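Local structure of BtGH115A (Bacteroides thetaiotaomicron, 5BY3) at residues T504-E508 with R620-V624; R524-E528 with L574-L578. The protein probably removes 4-O-methyl-glucuronic acid from decorated arabinogalactans, acting as a family GH115 alpha-glucuronidase. All coordinates share one frame; numbering follows the deposited sequence.

Interaction 1 (T504-E508 with R620-V624)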
ATOM      1  N   THR A 504       3.089  18.864  13.883  1.00 38.87           N
ATOM      2  CA  THR A 504       2.519  18.461  15.169  1.00 36.33           C
ATOM      3  C   THR A 504       2.814  16.964  15.357  1.00 39.99           C
ATOM      4  O   THR A 504       3.287  16.296  14.448  1.00 38.76           O
ATOM      5  CB  THR A 504       0.976  18.666  15.210  1.00 37.23           C
ATOM      6  OG1 THR A 504       0.381  18.017  14.094  1.00 38.67           O
ATOM      7  CG2 THR A 504       0.575  20.132  15.175  1.00 35.76           C
ATOM      8  N   ARG A 505       2.556  16.433  16.542  1.00 45.87           N
ATOM      9  CA  ARG A 505       2.657  14.994  16.771  1.00 43.46           C
ATOM     10  C   ARG A 505       1.399  14.436  17.406  1.00 43.94           C
ATOM     11  O   ARG A 505       0.594  15.177  18.004  1.00 44.32           O
ATOM     12  CB  ARG A 505       3.944  14.630  17.533  1.00 42.35           C
ATOM     13  CG  ARG A 505       4.990  14.139  16.558  1.00 42.52           C
ATOM     14  CD  ARG A 505       6.331  14.801  16.680  1.00 47.00           C
ATOM     15  NE  ARG A 505       7.092  14.180  17.747  1.00 60.04           N
ATOM     16  CZ  ARG A 505       8.421  14.076  17.790  1.00 63.53           C
ATOM     17  NH1 ARG A 505       9.184  14.529  16.791  1.00 72.81           N
ATOM     18  NH2 ARG A 505       8.977  13.497  18.832  1.00 54.33           N
ATOM     19  N   GLU A 506       1.214  13.138  17.201  1.00 41.34           N
ATOM     20  CA  GLU A 506       0.147  12.359  17.814  1.00 38.84           C
ATOM     21  C   GLU A 506       0.766  11.316  18.733  1.00 38.48           C
ATOM     22  O   GLU A 506       1.950  10.985  18.587  1.00 35.67           O
ATOM     23  CB  GLU A 506      -0.732  11.714  16.751  1.00 40.11           C
ATOM     24  CG  GLU A 506      -1.814  12.630  16.228  1.00 49.77           C
ATOM     25  CD  GLU A 506      -2.794  13.131  17.304  1.00 54.31           C
ATOM     26  OE1 GLU A 506      -3.367  12.331  18.061  1.00 55.53           O
ATOM     27  OE2 GLU A 506      -3.016  14.346  17.376  1.00 59.08           O
ATOM     28  N   GLU A 507      -0.033  10.857  19.704  1.00 43.50           N
ATOM     29  CA  GLU A 507       0.378   9.953  20.801  1.00 41.97           C
ATOM     30  C   GLU A 507       1.590  10.365  21.635  1.00 41.97           C
ATOM     31  O   GLU A 507       2.278   9.512  22.188  1.00 42.75           O
ATOM     32  CB  GLU A 507       0.511   8.516  20.312  1.00 45.98           C
ATOM     33  CG  GLU A 507      -0.786   8.007  19.680  1.00 49.12           C
ATOM     34  CD  GLU A 507      -0.629   6.645  19.034  1.00 51.34           C
ATOM     35  OE1 GLU A 507       0.510   6.104  19.027  1.00 49.40           O
ATOM     36  OE2 GLU A 507      -1.660   6.129  18.536  1.00 54.62           O
ATOM     37  N   GLU A 508       1.811  11.670  21.783  1.00 46.41           N
ATOM     38  CA  GLU A 508       2.971  12.158  22.537  1.00 48.49           C
ATOM     39  C   GLU A 508       2.747  12.436  24.020  1.00 53.47           C
ATOM     40  O   GLU A 508       3.740  12.713  24.726  1.00 58.15           O
ATOM     41  CB  GLU A 508       3.544  13.420  21.915  1.00 43.77           C
ATOM     42  CG  GLU A 508       4.483  13.219  20.748  1.00 43.52           C
ATOM     43  CD  GLU A 508       5.783  12.539  21.091  1.00 47.72           C
ATOM     44  OE1 GLU A 508       6.240  12.585  22.248  1.00 53.02           O
ATOM     45  OE2 GLU A 508       6.360  11.952  20.176  1.00 46.74           O
ATOM     46  N   ARG A 620     -10.307  11.847  12.177  1.00 45.52           N
ATOM     47  CA  ARG A 620      -9.956  11.813  13.588  1.00 45.25           C
ATOM     48  C   ARG A 620      -9.866  13.211  14.270  1.00 44.00           C
ATOM     49  O   ARG A 620      -9.376  13.315  15.375  1.00 43.74           O
ATOM     50  CB  ARG A 620      -8.689  10.955  13.765  1.00 43.18           C
ATOM     51  CG  ARG A 620      -8.612  10.149  15.053  1.00 45.72           C
ATOM     52  CD  ARG A 620      -7.290   9.397  15.145  1.00 42.19           C
ATOM     53  NE  ARG A 620      -6.713   9.579  16.464  1.00 50.10           N
ATOM     54  CZ  ARG A 620      -5.428   9.776  16.720  1.00 56.56           C
ATOM     55  NH1 ARG A 620      -4.527   9.796  15.760  1.00 55.97           N
ATOM     56  NH2 ARG A 620      -5.036   9.922  17.967  1.00 68.11           N
ATOM     57  N   LYS A 621     -10.338  14.269  13.604  1.00 42.69           N
ATOM     58  CA  LYS A 621     -10.384  15.642  14.169  1.00 45.28           C
ATOM     59  C   LYS A 621      -9.045  16.106  14.738  1.00 42.97           C
ATOM     60  O   LYS A 621      -8.978  16.779  15.792  1.00 43.57           O
ATOM     61  CB  LYS A 621     -11.482  15.827  15.242  1.00 46.71           C
ATOM     62  CG  LYS A 621     -12.736  14.987  15.099  1.00 49.32           C
ATOM     63  CD  LYS A 621     -13.769  15.669  14.226  1.00 65.51           C
ATOM     64  CE  LYS A 621     -15.041  14.816  14.203  1.00 80.77           C
ATOM     65  NZ  LYS A 621     -16.260  15.591  13.833  1.00 75.67           N
ATOM     66  N   LEU A 622      -7.977  15.760  14.033  1.00 41.17           N
ATOM     67  CA  LEU A 622      -6.634  16.163  14.444  1.00 40.78           C
ATOM     68  C   LEU A 622      -6.487  17.644  14.262  1.00 43.58           C
ATOM     69  O   LEU A 622      -7.058  18.198  13.308  1.00 45.91           O
ATOM     70  CB  LEU A 622      -5.532  15.381  13.706  1.00 37.91           C
ATOM     71  CG  LEU A 622      -5.532  13.857  13.917  1.00 42.91           C
ATOM     72  CD1 LEU A 622      -4.171  13.279  13.568  1.00 42.55           C
ATOM     73  CD2 LEU A 622      -5.933  13.413  15.338  1.00 40.73           C
ATOM     74  N   PRO A 623      -5.745  18.309  15.182  1.00 48.00           N
ATOM     75  CA  PRO A 623      -5.629  19.779  15.154  1.00 49.81           C
ATOM     76  C   PRO A 623      -5.185  20.319  13.780  1.00 51.06           C
ATOM     77  O   PRO A 623      -5.773  21.304  13.269  1.00 47.41           O
ATOM     78  CB  PRO A 623      -4.566  20.066  16.230  1.00 47.85           C
ATOM     79  CG  PRO A 623      -4.661  18.925  17.151  1.00 47.58           C
ATOM     80  CD  PRO A 623      -4.943  17.733  16.278  1.00 44.58           C
ATOM     81  N   VAL A 624      -4.193  19.643  13.177  1.00 44.95           N
ATOM     82  CA  VAL A 624      -3.695  20.011  11.854  1.00 40.84           C
ATOM     83  C   VAL A 624      -4.816  20.284  10.806  1.00 40.83           C
ATOM     84  O   VAL A 624      -4.587  21.123   9.915  1.00 39.68           O
ATOM     85  CB  VAL A 624      -2.621  18.999  11.350  1.00 41.04           C
ATOM     86  CG1 VAL A 624      -3.239  17.689  10.891  1.00 39.20           C
ATOM     87  CG2 VAL A 624      -1.776  19.573  10.223  1.00 39.18           C
TER
HETATM   88  O   HOH W   1      -2.156  17.259  14.084  1.00 46.63           O
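Glu506 and Arg620 form the charged link. Glu506 OE1 lies 2.9 Å from Arg620 NH2 in a salt bridge. The carboxylate and guanidinium planes stand 87° apart, and OE1 approaches obliquely. The Glu506 chain bends at chi2 (-60°), which brings its carboxylate back over Leu622. Asp402 also pairs with Arg620 NH1, and Arg514 with Glu506 OE2.

Van der Waals contacts lie beside this pair. Glu506 CG rests 3.6 Å from Leu622 CD1. The other methyl, Leu622 CD2, covers one face of the Arg620 guanidinium, near its rim, and lies 3.7 Å from Glu506 OE2. The Glu506 and Pro623 side chains approach from opposite directions, with Pro623 CD 4.0 Å from Glu506 OE2.

Two loops meet here, before helix 523-543 and after helix 587-603. They pack against loops after strands 162-166 and 388-393 of the eight-stranded parallel sheet, consistent with the TIM barrel of family GH115. Arg620 touches Trp172 and Trp397 there, its side chain about 10 Å from the bound nickel ion.

A water carries the remaining polar link. It is 2.6 Å from Thr504 OG1 and accepts from Val624 N at 3.3 Å. The hydroxyl sits between the backbone N and the carbonyl carbon (chi1 53°).

Interaction 2 (R524-E528 with L574-L578); sequences REINE and LYAQL
Ile526 packs against Leu574, Gln577 and Leu578, and its branches divide the partners. The CG2 methyl meets the base of Leu574, 3.9 Å from Leu574 CB, and both leucine methyls also lie near it. The Ile526 and Leu574 side chains cross at a slant, with Ile526 CG1 4.2 Å from Leu574 CD2. Ile526 CG2 also reaches the end of Leu578, 4.2 Å from Leu578 CD2. With CG1 beside the backbone N (chi1 -70°) and the branch extended at chi2 (162°), Ile526 CD1 is carried out to 3.6 Å from Gln577 NE2.

Helices 523-543 and 552-580 are consecutive in the chain and pack as an antiparallel pair. Over these short segments they run at 149°, their axes 10.9 Å apart. Leu574, Gln577 and Leu578, at i, i+3 and i+4, present one side of their helix to Ile526. Leu574 also touches Leu530, one turn further along helix 523-543. Helix 587-603 touches the second helix through Tyr575 and Ala576.

An alanine here lacks CG2 and CD1, and would probably open a gap beside Leu574 and Leu578 and leave the Gln577 amide without its apolar neighbour.

The polar end of Gln577 is held elsewhere: OE1 accepts from Leu519 N, in the loop before helix 523-543. At the margin, Asn527 starts away from the other helix, but its amide turns back, placing OD1 4.3 Å from Leu578 CD1.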
ATOM      1  N   ARG A 524      12.329  31.757   1.631  1.00 46.02           N
ATOM      2  CA  ARG A 524      12.653  31.370   0.256  1.00 49.73           C
ATOM      3  C   ARG A 524      12.126  29.950  -0.072  1.00 46.85           C
ATOM      4  O   ARG A 524      11.319  29.795  -0.987  1.00 48.48           O
ATOM      5  CB  ARG A 524      14.154  31.567  -0.020  1.00 51.60           C
ATOM      6  CG  ARG A 524      14.611  31.190  -1.421  1.00 64.95           C
ATOM      7  CD  ARG A 524      16.116  31.022  -1.440  1.00 73.25           C
ATOM      8  NE  ARG A 524      16.540  29.810  -2.164  1.00 96.59           N
ATOM      9  CZ  ARG A 524      16.644  28.576  -1.651  1.00101.40           C
ATOM     10  NH1 ARG A 524      16.347  28.330  -0.378  1.00 99.83           N
ATOM     11  NH2 ARG A 524      17.048  27.566  -2.424  1.00101.31           N
ATOM     12  N   GLU A 525      12.517  28.948   0.720  1.00 47.20           N
ATOM     13  CA  GLU A 525      12.023  27.551   0.574  1.00 46.51           C
ATOM     14  C   GLU A 525      10.483  27.436   0.626  1.00 42.45           C
ATOM     15  O   GLU A 525       9.886  26.627  -0.087  1.00 41.04           O
ATOM     16  CB  GLU A 525      12.652  26.631   1.645  1.00 47.90           C
ATOM     17  CG  GLU A 525      14.140  26.339   1.445  1.00 54.82           C
ATOM     18  CD  GLU A 525      14.881  25.790   2.687  1.00 60.13           C
ATOM     19  OE1 GLU A 525      14.487  26.066   3.843  1.00 58.70           O
ATOM     20  OE2 GLU A 525      15.927  25.111   2.505  1.00 66.11           O
ATOM     21  N   ILE A 526       9.850  28.258   1.460  1.00 37.72           N
ATOM     22  CA  ILE A 526       8.393  28.255   1.590  1.00 39.57           C
ATOM     23  C   ILE A 526       7.751  28.766   0.303  1.00 44.59           C
ATOM     24  O   ILE A 526       6.879  28.093  -0.270  1.00 48.97           O
ATOM     25  CB  ILE A 526       7.933  29.058   2.823  1.00 37.22           C
ATOM     26  CG1 ILE A 526       8.299  28.320   4.100  1.00 35.41           C
ATOM     27  CG2 ILE A 526       6.437  29.303   2.790  1.00 37.98           C
ATOM     28  CD1 ILE A 526       8.295  29.193   5.330  1.00 39.02           C
ATOM     29  N   ASN A 527       8.219  29.931  -0.159  1.00 47.54           N
ATOM     30  CA  ASN A 527       7.783  30.526  -1.438  1.00 48.20           C
ATOM     31  C   ASN A 527       7.984  29.604  -2.617  1.00 46.33           C
ATOM     32  O   ASN A 527       7.064  29.426  -3.418  1.00 43.63           O
ATOM     33  CB  ASN A 527       8.489  31.858  -1.690  1.00 46.58           C
ATOM     34  CG  ASN A 527       7.992  32.940  -0.759  1.00 44.57           C
ATOM     35  OD1 ASN A 527       6.880  32.861  -0.277  1.00 37.94           O
ATOM     36  ND2 ASN A 527       8.817  33.933  -0.497  1.00 44.72           N
ATOM     37  N   GLU A 528       9.175  29.016  -2.689  1.00 44.87           N
ATOM     38  CA  GLU A 528       9.518  28.041  -3.714  1.00 48.29           C
ATOM     39  C   GLU A 528       8.501  26.879  -3.699  1.00 45.66           C
ATOM     40  O   GLU A 528       7.944  26.535  -4.743  1.00 53.59           O
ATOM     41  CB  GLU A 528      10.982  27.609  -3.534  1.00 51.52           C
ATOM     42  CG  GLU A 528      11.562  26.718  -4.620  1.00 70.80           C
ATOM     43  CD  GLU A 528      13.079  26.589  -4.542  1.00 88.30           C
ATOM     44  OE1 GLU A 528      13.711  27.286  -3.712  1.00 91.50           O
ATOM     45  OE2 GLU A 528      13.652  25.788  -5.324  1.00 97.63           O
ATOM     46  N   LEU A 574       1.220  26.951   5.156  1.00 39.64           N
ATOM     47  CA  LEU A 574       2.362  27.821   4.871  1.00 43.59           C
ATOM     48  C   LEU A 574       2.055  29.326   4.951  1.00 45.08           C
ATOM     49  O   LEU A 574       2.892  30.068   5.486  1.00 45.08           O
ATOM     50  CB  LEU A 574       3.077  27.439   3.590  1.00 44.38           C
ATOM     51  CG  LEU A 574       3.790  26.108   3.755  1.00 45.63           C
ATOM     52  CD1 LEU A 574       4.440  25.737   2.436  1.00 46.39           C
ATOM     53  CD2 LEU A 574       4.819  26.175   4.869  1.00 43.68           C
ATOM     54  N   TYR A 575       0.884  29.773   4.457  1.00 39.97           N
ATOM     55  CA  TYR A 575       0.471  31.179   4.637  1.00 45.62           C
ATOM     56  C   TYR A 575       0.338  31.489   6.121  1.00 47.56           C
ATOM     57  O   TYR A 575       0.726  32.550   6.566  1.00 46.68           O
ATOM     58  CB  TYR A 575      -0.865  31.501   3.973  1.00 48.35           C
ATOM     59  CG  TYR A 575      -0.938  31.452   2.448  1.00 47.23           C
ATOM     60  CD1 TYR A 575       0.142  31.842   1.648  1.00 44.26           C
ATOM     61  CD2 TYR A 575      -2.150  31.085   1.812  1.00 49.30           C
ATOM     62  CE1 TYR A 575       0.059  31.796   0.263  1.00 50.47           C
ATOM     63  CE2 TYR A 575      -2.258  31.054   0.424  1.00 56.59           C
ATOM     64  CZ  TYR A 575      -1.157  31.412  -0.352  1.00 60.38           C
ATOM     65  OH  TYR A 575      -1.276  31.369  -1.736  1.00 66.93           O
ATOM     66  N   ALA A 576      -0.209  30.534   6.878  1.00 49.08           N
ATOM     67  CA  ALA A 576      -0.297  30.633   8.326  1.00 48.32           C
ATOM     68  C   ALA A 576       1.073  30.880   8.971  1.00 51.07           C
ATOM     69  O   ALA A 576       1.185  31.705   9.918  1.00 50.13           O
ATOM     70  CB  ALA A 576      -0.942  29.380   8.894  1.00 48.82           C
ATOM     71  N   GLN A 577       2.105  30.185   8.459  1.00 42.48           N
ATOM     72  CA  GLN A 577       3.459  30.343   8.997  1.00 41.77           C
ATOM     73  C   GLN A 577       4.021  31.732   8.649  1.00 44.56           C
ATOM     74  O   GLN A 577       4.630  32.393   9.504  1.00 43.79           O
ATOM     75  CB  GLN A 577       4.393  29.226   8.537  1.00 39.02           C
ATOM     76  CG  GLN A 577       5.863  29.480   8.855  1.00 38.12           C
ATOM     77  CD  GLN A 577       6.706  28.227   8.852  1.00 39.87           C
ATOM     78  OE1 GLN A 577       6.190  27.110   8.860  1.00 41.55           O
ATOM     79  NE2 GLN A 577       8.011  28.404   8.857  1.00 36.97           N
ATOM     80  N   LEU A 578       3.813  32.160   7.398  1.00 45.71           N
ATOM     81  CA  LEU A 578       4.197  33.510   6.958  1.00 42.80           C
ATOM     82  C   LEU A 578       3.427  34.579   7.729  1.00 44.79           C
ATOM     83  O   LEU A 578       4.025  35.580   8.097  1.00 45.53           O
ATOM     84  CB  LEU A 578       4.018  33.697   5.464  1.00 40.65           C
ATOM     85  CG  LEU A 578       4.844  32.826   4.521  1.00 39.74           C
ATOM     86  CD1 LEU A 578       4.273  32.974   3.133  1.00 39.13           C
ATOM     87  CD2 LEU A 578       6.332  33.133   4.568  1.00 39.83           C
TER

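Both contacts are largely buried, but they differ in kind. Interaction 1 joins two loops by charge and a water, near the nickel ion. Interaction 2 joins two helices by aliphatic side chains, with no hydrogen bond or salt bridge between its segments. The centre of interaction 2 lies about 31 Å from the centre of the chain. The centre of interaction 1 lies about 22 Å from the centre of the chain. Interactions 1 and 2 do not touch; the nearest atoms of interactions 1 and 2 are about 9 Å apart. Both segments of interaction 2 fall between those of interaction 1 along the chain. A spatial link also exists: Lys572, just before 574-578, hydrogen-bonds Val624 O.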